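Local coordinates for protein C-type lectin domain family 4, member b1 (Mus musculus, PDB 6LFJ) that is a dendritic-cell C-type lectin receptor whose calcium-dependent recognition domain binds carbohydrate, here IPM2, at the interface of chains A and B. Residues are numbered along the deposited sequence; one frame, centred on the assembly and turned at random. Chains: chain A/B, C-type lectin domain family 4, member b1.

The interface of chains A and B. Residues chain A 81-83; chain B 28-29, 69, 103, 121.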
loop_
_atom_site.group_PDB
_atom_site.type_symbol
_atom_site.label_atom_id
_atom_site.label_comp_id
_atom_site.label_asym_id
_atom_site.label_seq_id
_atom_site.Cartn_x
_atom_site.Cartn_y
_atom_site.Cartn_z
ATOM N N GLN A 81 -3.617 -6.709 0.639
ATOM C CA GLN A 81 -4.713 -6.210 1.516
ATOM C C GLN A 81 -4.591 -4.703 1.793
ATOM O O GLN A 81 -5.372 -4.209 2.607
ATOM C CB GLN A 81 -4.747 -7.025 2.803
ATOM C CG GLN A 81 -4.934 -8.515 2.549
ATOM C CD GLN A 81 -5.266 -9.198 3.850
ATOM O OE1 GLN A 81 -4.407 -9.373 4.713
ATOM N NE2 GLN A 81 -6.533 -9.542 4.013
ATOM N N THR A 82 -3.700 -3.987 1.101
ATOM C CA THR A 82 -3.595 -2.512 1.191
ATOM C C THR A 82 -4.851 -1.912 0.568
ATOM O O THR A 82 -5.492 -2.546 -0.273
ATOM C CB THR A 82 -2.272 -2.027 0.589
ATOM O OG1 THR A 82 -2.186 -2.448 -0.776
ATOM C CG2 THR A 82 -1.080 -2.524 1.387
ATOM N N PRO A 83 -5.272 -0.700 1.005
ATOM C CA PRO A 83 -6.540 -0.119 0.583
ATOM C C PRO A 83 -6.689 0.009 -0.936
ATOM O O PRO A 83 -5.756 0.426 -1.595
ATOM C CB PRO A 83 -6.545 1.281 1.203
ATOM C CG PRO A 83 -5.623 1.160 2.396
ATOM C CD PRO A 83 -4.580 0.145 1.987
ATOM N N TRP B 28 -3.216 7.623 2.243
ATOM C CA TRP B 28 -2.506 6.617 3.067
ATOM C C TRP B 28 -1.532 5.815 2.192
ATOM O O TRP B 28 -0.364 5.691 2.589
ATOM C CB TRP B 28 -3.517 5.728 3.786
ATOM C CG TRP B 28 -2.894 4.825 4.794
ATOM C CD1 TRP B 28 -2.719 5.072 6.121
ATOM C CD2 TRP B 28 -2.352 3.518 4.553
ATOM N NE1 TRP B 28 -2.119 4.003 6.726
ATOM C CE2 TRP B 28 -1.881 3.032 5.794
ATOM C CE3 TRP B 28 -2.216 2.713 3.418
ATOM C CZ2 TRP B 28 -1.299 1.770 5.933
ATOM C CZ3 TRP B 28 -1.642 1.466 3.554
ATOM C CH2 TRP B 28 -1.182 1.007 4.795
ATOM N N ASN B 29 -1.963 5.306 1.030
ATOM C CA ASN B 29 -1.067 4.484 0.168
ATOM C C ASN B 29 0.126 5.339 -0.287
ATOM O O ASN B 29 1.249 4.856 -0.223
ATOM C CB ASN B 29 -1.793 3.863 -1.025
ATOM C CG ASN B 29 -2.644 2.663 -0.650
ATOM O OD1 ASN B 29 -2.182 1.768 0.057
ATOM N ND2 ASN B 29 -3.886 2.645 -1.113
ATOM N N TRP B 69 -4.061 0.080 9.448
ATOM C CA TRP B 69 -5.216 0.072 8.527
ATOM C C TRP B 69 -6.003 -1.224 8.686
ATOM O O TRP B 69 -5.474 -2.217 9.231
ATOM C CB TRP B 69 -4.751 0.351 7.090
ATOM C CG TRP B 69 -4.454 -0.861 6.269
ATOM C CD1 TRP B 69 -5.265 -1.381 5.307
ATOM C CD2 TRP B 69 -3.279 -1.690 6.301
ATOM N NE1 TRP B 69 -4.687 -2.484 4.755
ATOM C CE2 TRP B 69 -3.469 -2.699 5.339
ATOM C CE3 TRP B 69 -2.100 -1.707 7.058
ATOM C CZ2 TRP B 69 -2.532 -3.704 5.108
ATOM C CZ3 TRP B 69 -1.174 -2.705 6.838
ATOM C CH2 TRP B 69 -1.382 -3.685 5.863
ATOM N N CYS B 103 -8.362 3.554 7.247
ATOM C CA CYS B 103 -6.984 4.046 7.506
ATOM C C CYS B 103 -6.965 4.900 8.771
ATOM O O CYS B 103 -7.999 5.479 9.116
ATOM C CB CYS B 103 -6.443 4.811 6.309
ATOM S SG CYS B 103 -6.009 3.697 4.954
ATOM N N CYS B 121 -9.217 6.211 3.530
ATOM C CA CYS B 121 -7.836 6.008 3.023
ATOM C C CYS B 121 -7.505 7.004 1.901
ATOM O O CYS B 121 -6.314 7.342 1.726
ATOM C CB CYS B 121 -7.687 4.567 2.561
ATOM S SG CYS B 121 -7.801 3.406 3.945
#
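The loop A:Gln81 to A:Pro83, which follows strand 76-78 of chain A, meets, on chain B, the first turn of helix 28-37, B:Trp69 of strand 68-70 and the disulfide that ties strand 103-109 to the loop at B:Cys121. A:Pro83 sets its pyrrolidine ring among B:Trp28, B:Trp69 and the B:Cys103–B:Cys121 bridge. Its CG lies 3.5 Å from SG of B:Cys121 and 3.6 Å from SG of B:Cys103, while CB packs on the B:Cys121 side chain. With CG anti to the backbone N (chi1 -171°), B:Trp28 swings its indole beside the disulfide, and the proline comes over the CE3/CZ3 rim from the disulfide side, CD 3.6 Å from CZ3. Proline CD also lies over CD1 of B:Trp69, at 3.7 Å, on the face that takes CH2 of B:Trp28, so the apolar walls brace one another.

Hydrogen bonds to backbone carbonyls flank the proline. The indole NE1 of B:Trp69 donates to O of A:Gln81 at 2.8 Å, nearly straight at the hydrogen (165°); the oxygen lies in the ring plane, but the N-H arrives from above the carbonyl plane. On the helix side, the amide ND2 of B:Asn29 donates to O of A:Pro83 at 2.9 Å, more bent (147°), with ND2 tilted from the carbonyl plane and the oxygen from the amide plane. The same amide turns OD1 toward CD of the proline and CB of A:Thr82. The two copies are not related by an exact two-fold, and the structure alone does not show that the receptor pairs this way, so the contact may be crystal packing; in the deposited pair it docks a proline-tipped loop of one domain into a pocket of tryptophans and disulfide on the other.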